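Local coordinates for GTPase-activating protein skywalker (Drosophila melanogaster, PDB 5HJQ) that acts as a GTPase-activating protein for Rab35 in synaptic vesicle protein recycling and binds phosphoinositides through its TBC domain, at residues W136-V139 / H140-F143; N182-G185 / Y186-D190. All coordinates share one frame; numbering follows the deposited sequence.

Overall arrangement
Both contacts are local and belong to the all-helical TBC domain. Interaction 1 lies within helix 134-143; interaction 2 spans the last turn of helix 171-187, the next helix in the chain, and the loop after it. Their centres are about 11 Å apart. Each is partly buried, with two buried residues: Met138 and Val139 in the first, Val183 and Leu184 in the second. The chemistry differs with position. Residues 136-143 keep regular helical hydrogen bonds and add a side-chain bond on the exposed side, whereas residues 182-190 run out of the helix, where a water lies between backbone carbonyls. The two helices pack together and share a polar contact.

Interaction 1. Residues W136-V139 / H140-F143; sequences WEMV and HQVF
Glu137 and Gln141, one helical turn apart, are joined twice. Gln141 N donates to Glu137 O at 3.0 Å, nearly straight (170°), and on the outer surface Gln141 NE2 reaches Glu137 OE2 at 3.3 Å. The carboxylate offers its anti lone pair, close to the amide plane although the flat groups are turned 66° apart. Glu137 sends CG anti to its backbone N (chi1 -177°) and then bends at chi2, bringing the carboxylate across to the extended glutamine. Long polar side chains suit this exposed side, where one rather long side-chain bond adds to the backbone one.

Buried Met138 and Val139 build the packed side; with exposed Glu137, His140 and Gln141 they make the helix amphipathic. Flexible methionine can curl at chi2 and chi3 to lie alongside Gln141, Met138 CE 3.9 Å from Gln141 OE1. Val142 N to Met138 O (3.1 Å) and Phe143 N to Val139 O (3.0 Å) continue the helix. Val139 O lies at the Phe143 ring edge; Val142 CG1 is 3.5 Å above one face, offset toward the rim.

On helix 171-187, the bent Met138 packs against Val183 and Asp187, Val142 against Tyr186 and Phe143 against Asn182; Gln141 OE1 hydrogen-bonds Tyr186 OH.

Interaction 2. Residues N182-G185 / Y186-D190; sequences NVLG and YDCPD
Tyr186 N, Asp187 N and Cys188 N bond back to Asn182 O, Val183 O and Leu184 O as the last turn of helix 171-187 closes, with Cys188 the first residue to leave helical backbone angles.

A chi1 of 172° swings the Tyr186 ring outward, opposite its own N, and leaves Tyr186 CB 3.3 Å from Val183 O. Cys188 sets CB 3.2 Å from Leu184 O, with SG beside its own backbone N (chi1 -50°). Cys188 SG stands 3.6 Å from Leu184 O and makes a loose apolar contact with Leu184 CD2 at 4.3 Å.

The bond from Cys188 N to Leu184 O is short at 2.7 Å and lies nearly along the C=O axis. Weak second bonds from Tyr186 N to Val183 O and from Asp187 N to Leu184 O add i to i+3 links. Beyond the helix the chain turns away, and a water lies 2.9 Å from Gly185 O and 3.1 Å from Cys188 O, placed to link the two carbonyls, whose oxygens are 3.8 Å apart. Gly185, with no side chain, presents only backbone here. Pro189 follows outside the helix, where its lack of an N-H costs no helical bond.

Branched apolar Val183 and Leu184 suit the buried side, where both pack on Tyr214 of helix 210-221 and Leu184 also meets Leu217. Helix 134-143 and helix 210-221 both pack against this helix end, Val183 and Asp187 meeting each of them, while Tyr186 touches helix 134-143.

Interaction 1. Residues W136-V139 / H140-F143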
ATOM      1  N   TRP A 136     -24.262   4.357  -4.875  1.00 63.54           N
ATOM      2  CA  TRP A 136     -25.268   5.027  -4.061  1.00 63.37           C
ATOM      3  C   TRP A 136     -26.471   4.136  -3.781  1.00 62.57           C
ATOM      4  O   TRP A 136     -27.143   4.294  -2.762  1.00 65.73           O
ATOM      5  CB  TRP A 136     -25.695   6.326  -4.737  1.00 60.84           C
ATOM      6  CG  TRP A 136     -24.536   7.250  -4.877  1.00 58.96           C
ATOM      7  CD1 TRP A 136     -23.898   7.604  -6.029  1.00 59.62           C
ATOM      8  CD2 TRP A 136     -23.835   7.900  -3.812  1.00 58.27           C
ATOM      9  NE1 TRP A 136     -22.855   8.454  -5.748  1.00 59.24           N
ATOM     10  CE2 TRP A 136     -22.796   8.650  -4.394  1.00 54.72           C
ATOM     11  CE3 TRP A 136     -23.994   7.928  -2.423  1.00 59.82           C
ATOM     12  CZ2 TRP A 136     -21.920   9.422  -3.634  1.00 52.86           C
ATOM     13  CZ3 TRP A 136     -23.125   8.695  -1.671  1.00 59.33           C
ATOM     14  CH2 TRP A 136     -22.102   9.433  -2.278  1.00 60.72           C
ATOM     15  N   GLU A 137     -26.734   3.192  -4.678  1.00 62.88           N
ATOM     16  CA  GLU A 137     -27.723   2.161  -4.404  1.00 65.00           C
ATOM     17  C   GLU A 137     -27.306   1.369  -3.170  1.00 63.94           C
ATOM     18  O   GLU A 137     -28.100   1.162  -2.251  1.00 64.66           O
ATOM     19  CB  GLU A 137     -27.884   1.228  -5.602  1.00 59.69           C
ATOM     20  CG  GLU A 137     -28.960   0.175  -5.408  1.00 59.99           C
ATOM     21  CD  GLU A 137     -30.326   0.786  -5.160  1.00 68.67           C
ATOM     22  OE1 GLU A 137     -30.697   1.736  -5.888  1.00 67.95           O
ATOM     23  OE2 GLU A 137     -31.022   0.324  -4.229  1.00 66.13           O
ATOM     24  N   MET A 138     -26.048   0.936  -3.159  1.00 61.24           N
ATOM     25  CA  MET A 138     -25.480   0.221  -2.021  1.00 64.79           C
ATOM     26  C   MET A 138     -25.523   1.075  -0.758  1.00 63.04           C
ATOM     27  O   MET A 138     -25.897   0.596   0.312  1.00 58.36           O
ATOM     28  CB  MET A 138     -24.038  -0.196  -2.315  1.00 61.94           C
ATOM     29  CG  MET A 138     -23.866  -1.109  -3.521  1.00 66.30           C
ATOM     30  SD  MET A 138     -24.518  -2.767  -3.250  1.00 73.45           S
ATOM     31  CE  MET A 138     -26.106  -2.637  -4.069  1.00 70.51           C
ATOM     32  N   VAL A 139     -25.131   2.339  -0.896  1.00 65.21           N
ATOM     33  CA  VAL A 139     -25.170   3.294   0.209  1.00 64.43           C
ATOM     34  C   VAL A 139     -26.558   3.360   0.825  1.00 64.10           C
ATOM     35  O   VAL A 139     -26.710   3.390   2.048  1.00 61.89           O
ATOM     36  CB  VAL A 139     -24.755   4.707  -0.254  1.00 65.11           C
ATOM     37  CG1 VAL A 139     -24.969   5.728   0.859  1.00 62.74           C
ATOM     38  CG2 VAL A 139     -23.306   4.708  -0.712  1.00 61.16           C
ATOM     39  N   HIS A 140     -27.572   3.371  -0.033  1.00 66.48           N
ATOM     40  CA  HIS A 140     -28.951   3.455   0.419  1.00 69.26           C
ATOM     41  C   HIS A 140     -29.356   2.190   1.167  1.00 65.96           C
ATOM     42  O   HIS A 140     -29.860   2.259   2.285  1.00 64.84           O
ATOM     43  CB  HIS A 140     -29.891   3.692  -0.763  1.00 68.06           C
ATOM     44  CG  HIS A 140     -30.997   4.656  -0.470  1.00 74.74           C
ATOM     45  ND1 HIS A 140     -30.816   6.023  -0.479  1.00 76.03           N
ATOM     46  CD2 HIS A 140     -32.299   4.452  -0.154  1.00 77.12           C
ATOM     47  CE1 HIS A 140     -31.957   6.619  -0.187  1.00 76.80           C
ATOM     48  NE2 HIS A 140     -32.874   5.689   0.014  1.00 78.59           N
ATOM     49  N   GLN A 141     -29.128   1.038   0.542  1.00 64.49           N
ATOM     50  CA  GLN A 141     -29.518  -0.246   1.121  1.00 58.93           C
ATOM     51  C   GLN A 141     -28.928  -0.465   2.514  1.00 62.31           C
ATOM     52  O   GLN A 141     -29.570  -1.060   3.381  1.00 62.84           O
ATOM     53  CB  GLN A 141     -29.104  -1.392   0.196  1.00 57.70           C
ATOM     54  CG  GLN A 141     -29.774  -1.364  -1.171  1.00 59.30           C
ATOM     55  CD  GLN A 141     -29.508  -2.621  -1.977  1.00 62.48           C
ATOM     56  OE1 GLN A 141     -28.899  -3.571  -1.486  1.00 57.77           O
ATOM     57  NE2 GLN A 141     -29.963  -2.631  -3.226  1.00 60.18           N
ATOM     58  N   VAL A 142     -27.712   0.027   2.731  1.00 59.76           N
ATOM     59  CA  VAL A 142     -27.055  -0.127   4.023  1.00 63.99           C
ATOM     60  C   VAL A 142     -27.559   0.888   5.044  1.00 65.62           C
ATOM     61  O   VAL A 142     -28.011   0.519   6.129  1.00 67.73           O
ATOM     62  CB  VAL A 142     -25.522   0.014   3.905  1.00 65.77           C
ATOM     63  CG1 VAL A 142     -24.876  -0.057   5.283  1.00 63.13           C
ATOM     64  CG2 VAL A 142     -24.955  -1.063   2.996  1.00 62.15           C
ATOM     65  N   PHE A 143     -27.484   2.167   4.689  1.00 63.35           N
ATOM     66  CA  PHE A 143     -27.727   3.231   5.655  1.00 65.50           C
ATOM     67  C   PHE A 143     -29.140   3.809   5.593  1.00 65.53           C
ATOM     68  O   PHE A 143     -29.574   4.496   6.518  1.00 66.24           O
ATOM     69  CB  PHE A 143     -26.697   4.346   5.462  1.00 66.00           C
ATOM     70  CG  PHE A 143     -25.290   3.923   5.775  1.00 65.18           C
ATOM     71  CD1 PHE A 143     -24.819   3.948   7.078  1.00 67.18           C
ATOM     72  CD2 PHE A 143     -24.440   3.492   4.769  1.00 61.84           C
ATOM     73  CE1 PHE A 143     -23.527   3.555   7.372  1.00 63.99           C
ATOM     74  CE2 PHE A 143     -23.146   3.099   5.057  1.00 64.36           C
ATOM     75  CZ  PHE A 143     -22.690   3.127   6.361  1.00 63.55           C
TER

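Interaction 2. Residues N182-G185 / Y186-D190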
ATOM      1  N   ASN A 182     -17.793   0.151   4.679  1.00 63.72           N
ATOM      2  CA  ASN A 182     -19.060  -0.460   5.062  1.00 62.50           C
ATOM      3  C   ASN A 182     -19.769  -1.025   3.844  1.00 60.65           C
ATOM      4  O   ASN A 182     -20.281  -2.144   3.874  1.00 64.25           O
ATOM      5  CB  ASN A 182     -19.961   0.550   5.772  1.00 64.09           C
ATOM      6  CG  ASN A 182     -19.804   0.513   7.281  1.00 63.46           C
ATOM      7  OD1 ASN A 182     -20.625  -0.074   7.987  1.00 66.29           O
ATOM      8  ND2 ASN A 182     -18.749   1.141   7.783  1.00 60.21           N
ATOM      9  N   VAL A 183     -19.792  -0.236   2.774  1.00 55.25           N
ATOM     10  CA  VAL A 183     -20.389  -0.655   1.513  1.00 55.00           C
ATOM     11  C   VAL A 183     -19.654  -1.860   0.937  1.00 55.89           C
ATOM     12  O   VAL A 183     -20.279  -2.831   0.506  1.00 59.16           O
ATOM     13  CB  VAL A 183     -20.385   0.492   0.481  1.00 59.41           C
ATOM     14  CG1 VAL A 183     -20.760  -0.028  -0.896  1.00 53.68           C
ATOM     15  CG2 VAL A 183     -21.334   1.608   0.915  1.00 55.60           C
ATOM     16  N   LEU A 184     -18.325  -1.792   0.933  1.00 56.42           N
ATOM     17  CA  LEU A 184     -17.501  -2.890   0.438  1.00 57.03           C
ATOM     18  C   LEU A 184     -17.773  -4.170   1.214  1.00 53.49           C
ATOM     19  O   LEU A 184     -17.987  -5.225   0.617  1.00 55.37           O
ATOM     20  CB  LEU A 184     -16.019  -2.525   0.514  1.00 54.64           C
ATOM     21  CG  LEU A 184     -15.558  -1.641  -0.647  1.00 57.05           C
ATOM     22  CD1 LEU A 184     -14.112  -1.214  -0.483  1.00 52.44           C
ATOM     23  CD2 LEU A 184     -15.757  -2.365  -1.970  1.00 55.76           C
ATOM     24  N   GLY A 185     -17.790  -4.066   2.540  1.00 56.16           N
ATOM     25  CA  GLY A 185     -18.101  -5.199   3.395  1.00 58.69           C
ATOM     26  C   GLY A 185     -19.482  -5.763   3.115  1.00 60.65           C
ATOM     27  O   GLY A 185     -19.717  -6.964   3.257  1.00 57.52           O
ATOM     28  N   TYR A 186     -20.394  -4.891   2.700  1.00 59.13           N
ATOM     29  CA  TYR A 186     -21.765  -5.286   2.395  1.00 57.19           C
ATOM     30  C   TYR A 186     -21.882  -5.995   1.048  1.00 59.08           C
ATOM     31  O   TYR A 186     -22.642  -6.954   0.909  1.00 59.93           O
ATOM     32  CB  TYR A 186     -22.678  -4.059   2.416  1.00 59.65           C
ATOM     33  CG  TYR A 186     -24.091  -4.318   1.938  1.00 60.02           C
ATOM     34  CD1 TYR A 186     -24.945  -5.157   2.647  1.00 53.87           C
ATOM     35  CD2 TYR A 186     -24.577  -3.705   0.788  1.00 61.65           C
ATOM     36  CE1 TYR A 186     -26.244  -5.384   2.215  1.00 64.57           C
ATOM     37  CE2 TYR A 186     -25.873  -3.922   0.349  1.00 53.68           C
ATOM     38  CZ  TYR A 186     -26.701  -4.762   1.065  1.00 57.84           C
ATOM     39  OH  TYR A 186     -27.990  -4.988   0.634  1.00 59.81           O
ATOM     40  N   ASP A 187     -21.131  -5.522   0.058  1.00 58.61           N
ATOM     41  CA  ASP A 187     -21.220  -6.067  -1.293  1.00 62.20           C
ATOM     42  C   ASP A 187     -20.212  -7.193  -1.522  1.00 62.26           C
ATOM     43  O   ASP A 187     -20.396  -8.032  -2.404  1.00 64.46           O
ATOM     44  CB  ASP A 187     -21.008  -4.960  -2.330  1.00 57.80           C
ATOM     45  CG  ASP A 187     -21.486  -5.358  -3.711  1.00 64.01           C
ATOM     46  OD1 ASP A 187     -22.601  -5.910  -3.822  1.00 65.23           O
ATOM     47  OD2 ASP A 187     -20.745  -5.124  -4.689  1.00 73.76           O
ATOM     48  N   CYS A 188     -19.146  -7.205  -0.726  1.00 61.54           N
ATOM     49  CA  CYS A 188     -18.110  -8.230  -0.840  1.00 64.78           C
ATOM     50  C   CYS A 188     -17.991  -9.025   0.460  1.00 63.22           C
ATOM     51  O   CYS A 188     -17.083  -8.791   1.259  1.00 62.68           O
ATOM     52  CB  CYS A 188     -16.765  -7.594  -1.196  1.00 62.12           C
ATOM     53  SG  CYS A 188     -16.825  -6.458  -2.610  1.00 69.21           S
ATOM     54  N   PRO A 189     -18.915  -9.973   0.674  1.00 63.61           N
ATOM     55  CA  PRO A 189     -19.001 -10.707   1.941  1.00 65.33           C
ATOM     56  C   PRO A 189     -17.829 -11.658   2.173  1.00 64.76           C
ATOM     57  O   PRO A 189     -17.634 -12.111   3.300  1.00 66.72           O
ATOM     58  CB  PRO A 189     -20.312 -11.486   1.801  1.00 63.43           C
ATOM     59  CG  PRO A 189     -20.466 -11.682   0.335  1.00 61.35           C
ATOM     60  CD  PRO A 189     -19.920 -10.432  -0.300  1.00 62.21           C
ATOM     61  N   ASP A 190     -17.060 -11.955   1.128  1.00 66.98           N
ATOM     62  CA  ASP A 190     -15.932 -12.875   1.257  1.00 68.77           C
ATOM     63  C   ASP A 190     -14.706 -12.209   1.878  1.00 69.28           C
ATOM     64  O   ASP A 190     -13.764 -12.890   2.284  1.00 72.24           O
ATOM     65  CB  ASP A 190     -15.565 -13.476  -0.105  1.00 68.95           C
ATOM     66  CG  ASP A 190     -16.579 -14.504  -0.582  1.00 72.89           C
ATOM     67  OD1 ASP A 190     -17.290 -15.073   0.273  1.00 72.96           O
ATOM     68  OD2 ASP A 190     -16.655 -14.756  -1.804  1.00 75.75           O
TER
HETATM   69  O   HOH W   1     -17.442  -8.317   4.322  1.00 54.97           O